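PDB 4RU1: monosaccharide ABC transporter substrate-binding protein, CUT2 family from Acidothermus cellulolyticus, which binds myo-inositol between its two lobes and, as a substrate-binding protein of this family, probably hands carbohydrate-like solutes to an ABC-type importer. Local coordinates for residues T18-I23 and N51-Y56; F143-C148 and D197-L202; T174-N179 and R187-A192. One frame throughout, in Å; residues are numbered along the deposited sequence.

Interaction 1 (T18-I23 and N51-Y56)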
ATOM      1  N   THR A  18     -26.889 -18.842   7.306  1.00 38.84           N
ATOM      2  CA  THR A  18     -25.499 -18.719   7.751  1.00 37.66           C
ATOM      3  C   THR A  18     -25.378 -17.597   8.807  1.00 42.10           C
ATOM      4  O   THR A  18     -26.278 -16.754   8.919  1.00 42.84           O
ATOM      5  CB  THR A  18     -24.608 -18.534   6.505  1.00 50.91           C
ATOM      6  OG1 THR A  18     -23.289 -19.015   6.764  1.00 54.80           O
ATOM      7  CG2 THR A  18     -24.577 -17.077   6.066  1.00 30.53           C
ATOM      8  N   PRO A  19     -24.294 -17.595   9.624  1.00 41.42           N
ATOM      9  CA  PRO A  19     -24.273 -16.512  10.593  1.00 37.82           C
ATOM     10  C   PRO A  19     -23.948 -15.157   9.925  1.00 30.78           C
ATOM     11  O   PRO A  19     -23.260 -15.094   8.920  1.00 31.21           O
ATOM     12  CB  PRO A  19     -23.191 -16.941  11.588  1.00 48.06           C
ATOM     13  CG  PRO A  19     -22.328 -17.924  10.858  1.00 48.29           C
ATOM     14  CD  PRO A  19     -23.026 -18.346   9.598  1.00 51.95           C
ATOM     15  N   HIS A  20     -24.520 -14.090  10.454  1.00 23.86           N
ATOM     16  CA  HIS A  20     -24.287 -12.794   9.871  1.00 25.87           C
ATOM     17  C   HIS A  20     -23.253 -12.099  10.738  1.00 31.51           C
ATOM     18  O   HIS A  20     -23.363 -12.083  11.961  1.00 23.82           O
ATOM     19  CB  HIS A  20     -25.543 -11.950   9.732  1.00 26.08           C
ATOM     20  CG  HIS A  20     -25.241 -10.597   9.215  1.00 27.60           C
ATOM     21  ND1 HIS A  20     -25.065  -9.540  10.071  1.00 37.89           N
ATOM     22  CD2 HIS A  20     -24.999 -10.132   7.972  1.00 41.36           C
ATOM     23  CE1 HIS A  20     -24.715  -8.482   9.374  1.00 22.58           C
ATOM     24  NE2 HIS A  20     -24.709  -8.797   8.097  1.00 28.16           N
ATOM     25  N   LEU A  21     -22.214 -11.566  10.095  1.00 16.31           N
ATOM     26  CA  LEU A  21     -21.109 -10.922  10.773  1.00 22.05           C
ATOM     27  C   LEU A  21     -20.977  -9.456  10.377  1.00 16.73           C
ATOM     28  O   LEU A  21     -21.307  -9.073   9.253  1.00 21.26           O
ATOM     29  CB  LEU A  21     -19.815 -11.596  10.328  1.00 23.03           C
ATOM     30  CG  LEU A  21     -19.769 -13.068  10.619  1.00 18.63           C
ATOM     31  CD1 LEU A  21     -18.431 -13.615  10.287  1.00 21.08           C
ATOM     32  CD2 LEU A  21     -20.091 -13.362  12.079  1.00 25.35           C
ATOM     33  N   THR A  22     -20.534  -8.649  11.351  1.00 18.60           N
ATOM     34  CA  THR A  22     -20.221  -7.262  11.108  1.00 19.19           C
ATOM     35  C   THR A  22     -18.727  -7.060  11.308  1.00 13.77           C
ATOM     36  O   THR A  22     -18.159  -7.394  12.430  1.00 16.71           O
ATOM     37  CB  THR A  22     -20.970  -6.279  12.046  1.00 29.89           C
ATOM     38  OG1 THR A  22     -22.371  -6.365  11.796  1.00 24.74           O
ATOM     39  CG2 THR A  22     -20.482  -4.787  11.775  1.00 21.82           C
ATOM     40  N   ILE A  23     -18.059  -6.675  10.216  1.00 15.30           N
ATOM     41  CA  ILE A  23     -16.590  -6.446  10.272  0.50 16.09           C
ATOM     42  C   ILE A  23     -16.269  -4.990   9.993  1.00 14.78           C
ATOM     43  O   ILE A  23     -16.744  -4.427   9.046  1.00 17.05           O
ATOM     44  CB  ILE A  23     -15.808  -7.315   9.267  0.50 15.34           C
ATOM     45  CG1 ILE A  23     -16.238  -8.792   9.370  0.50 19.74           C
ATOM     46  CG2 ILE A  23     -14.295  -7.074   9.422  0.50 13.37           C
ATOM     47  CD1 ILE A  23     -15.941  -9.513  10.665  0.50 16.61           C
ATOM     48  N   ASN A  51     -21.379 -13.405   4.095  1.00 16.37           N
ATOM     49  CA  ASN A  51     -22.492 -12.822   4.886  1.00 17.71           C
ATOM     50  C   ASN A  51     -22.006 -11.826   5.940  1.00 20.58           C
ATOM     51  O   ASN A  51     -22.350 -11.871   7.107  1.00 17.96           O
ATOM     52  CB  ASN A  51     -23.382 -13.913   5.566  1.00 21.24           C
ATOM     53  CG  ASN A  51     -24.794 -13.381   5.917  1.00 23.26           C
ATOM     54  OD1 ASN A  51     -25.203 -12.281   5.502  1.00 26.47           O
ATOM     55  ND2 ASN A  51     -25.538 -14.187   6.688  1.00 23.96           N
ATOM     56  N   VAL A  52     -21.170 -10.908   5.471  1.00 18.33           N
ATOM     57  CA  VAL A  52     -20.577  -9.869   6.306  1.00 17.43           C
ATOM     58  C   VAL A  52     -21.154  -8.525   5.903  1.00 19.89           C
ATOM     59  O   VAL A  52     -21.193  -8.184   4.736  1.00 17.83           O
ATOM     60  CB  VAL A  52     -19.031  -9.889   6.099  1.00 17.50           C
ATOM     61  CG1 VAL A  52     -18.362  -8.636   6.630  1.00 18.65           C
ATOM     62  CG2 VAL A  52     -18.419 -11.098   6.769  1.00 16.66           C
ATOM     63  N   THR A  53     -21.507  -7.732   6.907  1.00 18.65           N
ATOM     64  CA  THR A  53     -21.712  -6.303   6.694  1.00 20.73           C
ATOM     65  C   THR A  53     -20.363  -5.628   6.979  1.00 16.40           C
ATOM     66  O   THR A  53     -19.841  -5.748   8.105  1.00 17.91           O
ATOM     67  CB  THR A  53     -22.817  -5.788   7.626  1.00 21.89           C
ATOM     68  OG1 THR A  53     -24.084  -6.336   7.236  1.00 22.94           O
ATOM     69  CG2 THR A  53     -22.888  -4.290   7.557  1.00 26.52           C
ATOM     70  N   LEU A  54     -19.816  -4.963   5.989  1.00 17.97           N
ATOM     71  CA  LEU A  54     -18.504  -4.334   6.029  1.00 17.78           C
ATOM     72  C   LEU A  54     -18.707  -2.897   6.377  1.00 16.87           C
ATOM     73  O   LEU A  54     -19.362  -2.177   5.601  1.00 23.33           O
ATOM     74  CB  LEU A  54     -17.807  -4.473   4.660  1.00 18.13           C
ATOM     75  CG  LEU A  54     -16.363  -3.926   4.695  1.00 18.46           C
ATOM     76  CD1 LEU A  54     -15.464  -4.768   5.562  1.00 17.57           C
ATOM     77  CD2 LEU A  54     -15.830  -3.846   3.273  1.00 25.70           C
ATOM     78  N   LYS A  55     -18.158  -2.485   7.509  1.00 18.16           N
ATOM     79  CA  LYS A  55     -18.150  -1.088   7.881  1.00 18.39           C
ATOM     80  C   LYS A  55     -16.745  -0.564   7.610  1.00 20.28           C
ATOM     81  O   LYS A  55     -15.787  -0.941   8.257  1.00 22.10           O
ATOM     82  CB  LYS A  55     -18.534  -0.925   9.358  1.00 16.64           C
ATOM     83  CG  LYS A  55     -19.963  -1.343   9.676  1.00 30.79           C
ATOM     84  CD  LYS A  55     -20.225  -1.459  11.169  1.00 38.41           C
ATOM     85  CE  LYS A  55     -20.809  -0.187  11.758  1.00 77.63           C
ATOM     86  NZ  LYS A  55     -20.788  -0.153  13.255  1.00 35.30           N
ATOM     87  N   TYR A  56     -16.649   0.325   6.642  1.00 16.61           N
ATOM     88  CA  TYR A  56     -15.360   0.901   6.248  1.00 16.86           C
ATOM     89  C   TYR A  56     -15.192   2.290   6.789  1.00 17.98           C
ATOM     90  O   TYR A  56     -16.107   3.121   6.597  1.00 17.52           O
ATOM     91  CB  TYR A  56     -15.182   0.905   4.739  1.00 13.45           C
ATOM     92  CG  TYR A  56     -13.803   1.399   4.249  1.00 13.86           C
ATOM     93  CD1 TYR A  56     -13.578   2.732   4.116  1.00 13.44           C
ATOM     94  CD2 TYR A  56     -12.760   0.557   4.017  1.00 17.06           C
ATOM     95  CE1 TYR A  56     -12.355   3.262   3.697  1.00 15.47           C
ATOM     96  CE2 TYR A  56     -11.516   1.041   3.567  1.00 16.56           C
ATOM     97  CZ  TYR A  56     -11.285   2.396   3.462  1.00 17.97           C
ATOM     98  OH  TYR A  56     -10.047   2.858   3.003  1.00 15.33           O
TER
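Leu21, Thr22 and Ile23 run beside Val52, Thr53 and Leu54 as parallel neighbours, held by four backbone hydrogen bonds. Leu21 N donates to Asn51 O, while Leu21 O accepts from Thr53 N at 2.7 Å. One repeat further on, Ile23 N donates to Thr53 O and Ile23 O accepts from Lys55 N. Between them, the CA hydrogens of Val52 and Thr22 approach Leu21 O and Thr53 O respectively. This is the pairing made by a beta-alpha-beta crossover: helix 35-49 carries the chain from one strand to the other and leaves strand 52-58 outermost in a parallel sheet, as in the N-terminal lobe of type I periplasmic binding proteins. A single side-chain hydrogen bond joins His20 to Thr53. The histidine CG is anti to the backbone N (chi1 176°); from the ring it carries, NE2 lies 2.7 Å from Thr53 OG1, which sits in the ring plane. Asn51 OD1 also meets the ring edge, 3.3 Å from His20 CD2, with amide and ring planes 71° apart. Apolar contacts occupy both faces. On one, where Val52 meets helix 35-49 and Leu21 and Ile23 meet helix 253-270, Val52 CG2 lies 3.9 Å from Leu21 CB, and Val52 CG1 packs against Ile23 CG1 in one of the isoleucine's two conformers. On the other, Thr22 CG2 presses on Lys55 CD at 3.4 Å, a tight carbon pair near the bend in the lysine chain.

Interaction 2 (F143-C148 and D197-L202)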
ATOM      1  N   PHE A 143      20.835   2.405 -13.743  1.00 20.56           N
ATOM      2  CA  PHE A 143      20.582   3.755 -13.162  1.00 18.47           C
ATOM      3  C   PHE A 143      21.619   4.095 -12.141  1.00 17.81           C
ATOM      4  O   PHE A 143      22.127   3.194 -11.430  1.00 21.45           O
ATOM      5  CB  PHE A 143      19.141   3.776 -12.565  1.00 16.64           C
ATOM      6  CG  PHE A 143      18.070   3.582 -13.621  1.00 15.99           C
ATOM      7  CD1 PHE A 143      17.852   4.590 -14.549  1.00 16.90           C
ATOM      8  CD2 PHE A 143      17.291   2.437 -13.728  1.00 16.98           C
ATOM      9  CE1 PHE A 143      16.863   4.502 -15.525  1.00 16.22           C
ATOM     10  CE2 PHE A 143      16.320   2.332 -14.705  1.00 17.98           C
ATOM     11  CZ  PHE A 143      16.105   3.351 -15.636  1.00 18.46           C
ATOM     12  N   LYS A 144      21.932   5.381 -12.052  1.00 17.40           N
ATOM     13  CA  LYS A 144      22.997   5.889 -11.179  1.00 19.83           C
ATOM     14  C   LYS A 144      22.539   6.804 -10.036  1.00 14.68           C
ATOM     15  O   LYS A 144      23.321   7.050  -9.166  1.00 19.48           O
ATOM     16  CB  LYS A 144      24.007   6.725 -12.007  1.00 24.59           C
ATOM     17  CG  LYS A 144      24.634   6.065 -13.257  1.00 40.29           C
ATOM     18  CD  LYS A 144      25.443   4.803 -12.944  1.00 50.39           C
ATOM     19  CE  LYS A 144      25.928   4.123 -14.234  1.00 36.41           C
ATOM     20  NZ  LYS A 144      25.883   2.634 -14.131  1.00 49.88           N
ATOM     21  N   HIS A 145      21.367   7.448 -10.164  1.00 16.62           N
ATOM     22  CA  HIS A 145      20.894   8.402  -9.188  1.00 16.18           C
ATOM     23  C   HIS A 145      19.368   8.334  -9.091  1.00 12.49           C
ATOM     24  O   HIS A 145      18.641   8.866  -9.908  1.00 17.35           O
ATOM     25  CB  HIS A 145      21.384   9.818  -9.479  1.00 18.71           C
ATOM     26  CG  HIS A 145      20.955  10.802  -8.437  1.00 15.48           C
ATOM     27  ND1 HIS A 145      21.247  12.143  -8.478  1.00 17.53           N
ATOM     28  CD2 HIS A 145      20.293  10.605  -7.265  1.00 16.23           C
ATOM     29  CE1 HIS A 145      20.733  12.739  -7.415  1.00 20.45           C
ATOM     30  NE2 HIS A 145      20.122  11.829  -6.676  1.00 17.64           N
ATOM     31  N   VAL A 146      18.904   7.636  -8.040  1.00 14.30           N
ATOM     32  CA  VAL A 146      17.454   7.501  -7.853  1.00 17.51           C
ATOM     33  C   VAL A 146      16.853   8.551  -6.901  1.00 16.80           C
ATOM     34  O   VAL A 146      17.489   8.940  -5.919  1.00 15.93           O
ATOM     35  CB  VAL A 146      17.113   6.100  -7.311  1.00 16.43           C
ATOM     36  CG1 VAL A 146      17.700   5.858  -5.939  1.00 18.07           C
ATOM     37  CG2 VAL A 146      15.589   5.855  -7.294  1.00 19.49           C
ATOM     38  N   LEU A 147      15.664   9.060  -7.264  1.00 16.44           N
ATOM     39  CA  LEU A 147      14.818   9.894  -6.409  1.00 13.47           C
ATOM     40  C   LEU A 147      13.643   9.084  -5.990  1.00 15.51           C
ATOM     41  O   LEU A 147      12.823   8.640  -6.845  1.00 17.79           O
ATOM     42  CB  LEU A 147      14.346  11.074  -7.242  1.00 14.41           C
ATOM     43  CG  LEU A 147      13.457  12.031  -6.509  1.00 16.24           C
ATOM     44  CD1 LEU A 147      14.208  12.724  -5.399  1.00 19.46           C
ATOM     45  CD2 LEU A 147      12.876  13.082  -7.459  1.00 20.01           C
ATOM     46  N   CYS A 148      13.512   8.871  -4.685  1.00 13.34           N
ATOM     47  CA  CYS A 148      12.342   8.160  -4.142  1.00 14.35           C
ATOM     48  C   CYS A 148      11.364   9.204  -3.632  1.00 17.83           C
ATOM     49  O   CYS A 148      11.756  10.069  -2.843  1.00 17.90           O
ATOM     50  CB  CYS A 148      12.749   7.308  -2.979  1.00 14.43           C
ATOM     51  SG  CYS A 148      13.540   5.792  -3.509  1.00 23.14           S
ATOM     52  N   ASP A 197      18.481  19.120 -10.348  1.00 16.35           N
ATOM     53  CA  ASP A 197      19.528  18.121 -10.390  1.00 16.98           C
ATOM     54  C   ASP A 197      19.335  17.151 -11.579  1.00 20.28           C
ATOM     55  O   ASP A 197      18.699  16.045 -11.470  1.00 17.46           O
ATOM     56  CB  ASP A 197      19.563  17.305  -9.103  1.00 18.58           C
ATOM     57  CG  ASP A 197      20.805  16.481  -8.986  1.00 17.36           C
ATOM     58  OD1 ASP A 197      21.568  16.370  -9.969  1.00 16.99           O
ATOM     59  OD2 ASP A 197      20.997  15.886  -7.917  1.00 20.60           O
ATOM     60  N   PRO A 198      19.933  17.474 -12.707  1.00 17.26           N
ATOM     61  CA  PRO A 198      19.754  16.657 -13.884  1.00 23.54           C
ATOM     62  C   PRO A 198      20.434  15.282 -13.819  1.00 21.41           C
ATOM     63  O   PRO A 198      20.146  14.399 -14.670  1.00 24.83           O
ATOM     64  CB  PRO A 198      20.387  17.503 -15.007  1.00 23.87           C
ATOM     65  CG  PRO A 198      20.408  18.892 -14.509  1.00 27.52           C
ATOM     66  CD  PRO A 198      20.390  18.849 -13.003  1.00 19.16           C
ATOM     67  N   SER A 199      21.272  15.078 -12.786  1.00 14.98           N
ATOM     68  CA  SER A 199      21.820  13.766 -12.572  1.00 15.24           C
ATOM     69  C   SER A 199      20.782  12.716 -12.169  1.00 15.31           C
ATOM     70  O   SER A 199      21.087  11.500 -12.229  1.00 18.26           O
ATOM     71  CB  SER A 199      23.002  13.825 -11.580  1.00 16.36           C
ATOM     72  OG  SER A 199      22.581  13.925 -10.224  1.00 19.76           O
ATOM     73  N   ILE A 200      19.636  13.153 -11.641  1.00 14.76           N
ATOM     74  CA  ILE A 200      18.618  12.180 -11.354  1.00 16.53           C
ATOM     75  C   ILE A 200      18.155  11.508 -12.626  1.00 13.57           C
ATOM     76  O   ILE A 200      17.688  12.150 -13.555  1.00 16.77           O
ATOM     77  CB  ILE A 200      17.415  12.786 -10.576  1.00 13.49           C
ATOM     78  CG1 ILE A 200      17.864  13.439  -9.263  1.00 16.68           C
ATOM     79  CG2 ILE A 200      16.320  11.746 -10.416  1.00 18.33           C
ATOM     80  CD1 ILE A 200      16.899  14.376  -8.602  1.00 15.01           C
ATOM     81  N   ASP A 201      18.295  10.180 -12.652  1.00 13.94           N
ATOM     82  CA  ASP A 201      17.964   9.403 -13.806  1.00 12.73           C
ATOM     83  C   ASP A 201      16.834   8.398 -13.605  1.00 15.99           C
ATOM     84  O   ASP A 201      16.392   7.784 -14.549  1.00 15.77           O
ATOM     85  CB  ASP A 201      19.211   8.717 -14.432  1.00 15.13           C
ATOM     86  CG  ASP A 201      19.886   7.740 -13.552  1.00 18.75           C
ATOM     87  OD1 ASP A 201      19.545   7.569 -12.379  1.00 17.52           O
ATOM     88  OD2 ASP A 201      20.819   7.080 -14.084  1.00 25.03           O
ATOM     89  N   LEU A 202      16.415   8.157 -12.353  1.00 16.27           N
ATOM     90  CA  LEU A 202      15.219   7.300 -12.103  1.00 14.58           C
ATOM     91  C   LEU A 202      14.444   7.973 -10.932  1.00 16.89           C
ATOM     92  O   LEU A 202      15.062   8.313  -9.887  1.00 17.04           O
ATOM     93  CB  LEU A 202      15.622   5.875 -11.720  1.00 16.00           C
ATOM     94  CG  LEU A 202      14.483   4.925 -11.426  1.00 17.73           C
ATOM     95  CD1 LEU A 202      13.616   4.687 -12.676  1.00 14.71           C
ATOM     96  CD2 LEU A 202      15.016   3.611 -10.851  1.00 19.40           C
TER
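His145 reaches across to the turn formed by Asp197, Pro198, Ser199 and Ile200. Its CB lies 3.2 Å from Ser199 O. ND1 donates a nearly straight bond (162°) to Ser199 OG at 2.8 Å, in the ring plane. CE1 comes within 3.2 Å of Asp197 OD2 at the ring edge, and Ile200 CG1 sits over one ring face, 3.7 Å from the centroid. NE2 is hydrogen-bonded to Thr174 OG1 of the neighbouring strand. Asp197 OD1 accepts from Ser199 N, an Asx turn, and also from Ser199 OG, both on the same face of its carboxylate. The turn leads from helix 183-196 into strand 202-205, which lies parallel to strand 145-150 in the sheet of the second lobe; Leu147 N donates to Leu202 O at 2.8 Å. Asp201 grips two successive amides, Lys144 N through the syn lone pair of OD2 and His145 N from above the carboxylate plane through OD1. An alanine in place of Asp201 would probably leave both N-H groups without their acceptor and the lead-in to the strand freer to shift. Next along, Leu202 CB lies over one face of the Phe143 ring, offset toward its rim, 4.0 Å from the centroid.

Interaction 3 (T174-N179 and R187-A192)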
ATOM      1  N   THR A 174      18.351   9.903  -3.244  1.00 17.23           N
ATOM      2  CA  THR A 174      17.732  11.110  -2.765  1.00 17.15           C
ATOM      3  C   THR A 174      16.258  10.853  -2.470  1.00 16.52           C
ATOM      4  O   THR A 174      15.587  10.201  -3.276  1.00 16.64           O
ATOM      5  CB  THR A 174      17.819  12.220  -3.855  1.00 19.66           C
ATOM      6  OG1 THR A 174      19.182  12.449  -4.187  1.00 19.72           O
ATOM      7  CG2 THR A 174      17.284  13.523  -3.318  1.00 22.31           C
ATOM      8  N   LYS A 175      15.741  11.338  -1.325  1.00 14.95           N
ATOM      9  CA  LYS A 175      14.362  11.224  -0.960  1.00 15.82           C
ATOM     10  C   LYS A 175      13.732  12.589  -1.155  1.00 17.89           C
ATOM     11  O   LYS A 175      14.333  13.630  -0.747  1.00 14.70           O
ATOM     12  CB  LYS A 175      14.221  10.795   0.520  1.00 20.66           C
ATOM     13  CG  LYS A 175      13.939   9.345   0.772  1.00 60.95           C
ATOM     14  CD  LYS A 175      13.103   9.164   2.038  1.00 41.23           C
ATOM     15  CE  LYS A 175      13.913   9.371   3.262  1.00 36.04           C
ATOM     16  NZ  LYS A 175      13.164   8.850   4.432  1.00 26.90           N
ATOM     17  N   LEU A 176      12.467  12.595  -1.571  1.00 15.79           N
ATOM     18  CA  LEU A 176      11.678  13.798  -1.688  1.00 13.83           C
ATOM     19  C   LEU A 176      10.264  13.541  -1.154  1.00 13.63           C
ATOM     20  O   LEU A 176       9.556  12.635  -1.660  1.00 14.92           O
ATOM     21  CB  LEU A 176      11.555  14.194  -3.106  1.00 11.91           C
ATOM     22  CG  LEU A 176      10.600  15.345  -3.441  1.00 15.96           C
ATOM     23  CD1 LEU A 176      11.070  16.679  -2.855  1.00 17.69           C
ATOM     24  CD2 LEU A 176      10.412  15.526  -4.924  1.00 16.24           C
ATOM     25  N   TYR A 177       9.841  14.325  -0.182  1.00 12.95           N
ATOM     26  CA  TYR A 177       8.528  14.306   0.336  1.00 14.52           C
ATOM     27  C   TYR A 177       7.658  15.307  -0.434  1.00 15.20           C
ATOM     28  O   TYR A 177       8.035  16.438  -0.670  1.00 17.23           O
ATOM     29  CB  TYR A 177       8.483  14.654   1.847  1.00 12.57           C
ATOM     30  CG  TYR A 177       9.085  13.545   2.733  1.00 14.16           C
ATOM     31  CD1 TYR A 177       8.363  12.389   3.081  1.00 12.04           C
ATOM     32  CD2 TYR A 177      10.429  13.557   3.052  1.00 13.33           C
ATOM     33  CE1 TYR A 177       8.930  11.409   3.854  1.00 11.34           C
ATOM     34  CE2 TYR A 177      11.033  12.550   3.799  1.00 15.61           C
ATOM     35  CZ  TYR A 177      10.293  11.453   4.168  1.00 13.78           C
ATOM     36  OH  TYR A 177      10.839  10.409   4.917  1.00 16.71           O
ATOM     37  N   VAL A 178       6.439  14.868  -0.750  1.00 15.97           N
ATOM     38  CA  VAL A 178       5.436  15.712  -1.439  1.00 13.72           C
ATOM     39  C   VAL A 178       4.157  15.528  -0.738  1.00 16.47           C
ATOM     40  O   VAL A 178       3.937  14.535  -0.026  1.00 16.31           O
ATOM     41  CB  VAL A 178       5.313  15.258  -2.948  1.00 18.26           C
ATOM     42  CG1 VAL A 178       6.606  15.382  -3.749  1.00 14.57           C
ATOM     43  CG2 VAL A 178       4.769  13.850  -3.133  1.00 15.86           C
ATOM     44  N   ASN A 179       3.246  16.479  -0.941  1.00 16.98           N
ATOM     45  CA  ASN A 179       1.945  16.432  -0.293  1.00 22.04           C
ATOM     46  C   ASN A 179       0.982  15.719  -1.205  1.00 18.99           C
ATOM     47  O   ASN A 179       0.391  16.374  -2.101  1.00 17.35           O
ATOM     48  CB  ASN A 179       1.418  17.844  -0.029  1.00 23.73           C
ATOM     49  CG  ASN A 179       0.063  17.850   0.661  1.00 22.40           C
ATOM     50  OD1 ASN A 179      -0.524  16.818   0.946  1.00 31.80           O
ATOM     51  ND2 ASN A 179      -0.430  19.044   0.894  1.00 40.63           N
ATOM     52  N   ARG A 187       3.205  17.611  -8.615  1.00 13.92           N
ATOM     53  CA  ARG A 187       3.742  17.785  -9.936  1.00 12.23           C
ATOM     54  C   ARG A 187       4.865  18.866 -10.070  1.00 14.13           C
ATOM     55  O   ARG A 187       5.940  18.591 -10.612  1.00 14.71           O
ATOM     56  CB  ARG A 187       2.649  18.107 -10.933  1.00 16.48           C
ATOM     57  CG  ARG A 187       3.075  18.064 -12.356  1.00 16.69           C
ATOM     58  CD  ARG A 187       1.891  18.311 -13.304  1.00 16.10           C
ATOM     59  NE  ARG A 187       2.278  18.662 -14.652  1.00 14.31           N
ATOM     60  CZ  ARG A 187       1.517  18.511 -15.749  1.00 16.16           C
ATOM     61  NH1 ARG A 187       0.289  17.956 -15.718  1.00 15.07           N
ATOM     62  NH2 ARG A 187       1.987  18.970 -16.895  1.00 18.26           N
ATOM     63  N   THR A 188       4.591  20.046  -9.546  1.00 14.48           N
ATOM     64  CA  THR A 188       5.590  21.107  -9.615  1.00 14.95           C
ATOM     65  C   THR A 188       6.812  20.836  -8.746  1.00 15.12           C
ATOM     66  O   THR A 188       7.904  21.161  -9.169  1.00 15.04           O
ATOM     67  CB  THR A 188       4.958  22.452  -9.271  1.00 16.49           C
ATOM     68  OG1 THR A 188       4.367  22.388  -7.986  1.00 18.62           O
ATOM     69  CG2 THR A 188       3.899  22.871 -10.344  1.00 16.97           C
ATOM     70  N   THR A 189       6.623  20.146  -7.637  1.00 15.90           N
ATOM     71  CA  THR A 189       7.714  19.877  -6.711  1.00 14.67           C
ATOM     72  C   THR A 189       8.599  18.862  -7.388  1.00 16.13           C
ATOM     73  O   THR A 189       9.813  18.917  -7.249  1.00 17.78           O
ATOM     74  CB  THR A 189       7.153  19.401  -5.381  1.00 14.71           C
ATOM     75  OG1 THR A 189       6.423  20.476  -4.757  1.00 20.15           O
ATOM     76  CG2 THR A 189       8.196  18.940  -4.378  1.00 18.38           C
ATOM     77  N   ILE A 190       8.028  17.808  -7.959  1.00 12.88           N
ATOM     78  CA  ILE A 190       8.893  16.843  -8.644  1.00 13.92           C
ATOM     79  C   ILE A 190       9.617  17.498  -9.805  1.00 16.01           C
ATOM     80  O   ILE A 190      10.780  17.205 -10.044  1.00 15.02           O
ATOM     81  CB  ILE A 190       8.119  15.584  -9.129  1.00 12.38           C
ATOM     82  CG1 ILE A 190       7.567  14.837  -7.926  1.00 13.04           C
ATOM     83  CG2 ILE A 190       8.974  14.625  -9.974  1.00 15.12           C
ATOM     84  CD1 ILE A 190       6.538  13.735  -8.264  1.00 13.48           C
ATOM     85  N   ALA A 191       8.922  18.287 -10.625  1.00 13.84           N
ATOM     86  CA  ALA A 191       9.622  18.895 -11.773  1.00 13.10           C
ATOM     87  C   ALA A 191      10.787  19.784 -11.356  1.00 14.30           C
ATOM     88  O   ALA A 191      11.827  19.753 -11.999  1.00 17.04           O
ATOM     89  CB  ALA A 191       8.637  19.772 -12.525  1.00 16.83           C
ATOM     90  N   ALA A 192      10.588  20.560 -10.316  1.00 13.35           N
ATOM     91  CA  ALA A 192      11.623  21.450  -9.770  1.00 14.03           C
ATOM     92  C   ALA A 192      12.852  20.654  -9.318  1.00 16.70           C
ATOM     93  O   ALA A 192      13.973  20.994  -9.659  1.00 15.36           O
ATOM     94  CB  ALA A 192      11.027  22.321  -8.664  1.00 17.65           C
TER
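Leu176 and Val178, two residues apart on one chain, both aim their side chains at Thr189 of the helix, and the threonine methyl faces the notch between their ends. Thr189 CG2 is 3.9 Å from Val178 CG1 and 4.0 Å from Leu176 CD1, with Leu176 CD2 scarcely further away. The two meetings differ in direction. Val178 and Thr189 lie alongside each other, pointing opposite ways, whereas the leucine crosses the threonine at a slant. Thr189 turns its two branches to different tasks: with OG1 anti to the carbonyl carbon (chi1 -66°), the hydroxyl bonds back to Ser185 O within its own helix, and CG2 is left to face the strand. Leu176 has CG anti to the backbone N (chi1 172°), and both methyls beyond it meet Thr189.

The contact is the first half of a beta-alpha-beta crossover, of the right-handed kind usual in such sheets: strand 172-177, outermost in its sheet, gives way to helix 183-196, which runs back nearly antiparallel (156° between the short segments, axes 9.9 Å apart) before the chain enters strand 202-205 on the far side of strand 145-150. Ile190 takes a more lateral part. Its CG1 touches Leu176 CD2 at 4.2 Å and Val178 CG1 at 4.3 Å, while the same side chain packs on Ala214 and Ala217 of helix 208-220, so it lies between the strand and helix 208-220. No hydrogen bond crosses between the segments, and only 161 Å² is buried in all. Val178 further leans on Val149, and its side chain stands about 10 Å from the bound myo-inositol.

How the interactions relate
From the N terminus, interaction 1 comes first and closes a short loop through helix 35-49, joining two neighbouring strands of the first lobe's sheet. It is complete before the other two begin and lies on the opposite side of the chain's centre, its centre 47 Å from that of interaction 2 and 41 Å from that of interaction 3. Residues 143-148 then open a longer loop that 197-202 closes; interaction 3 is nested inside it, pairing a strand end with the following helix. These two touch directly, Cys148 N lying 2.8 Å from Thr174 O. In the second lobe, interaction 2 ties strand 145-150 to the start of strand 202-205, and interaction 3 packs helix 183-196 against strand 172-177.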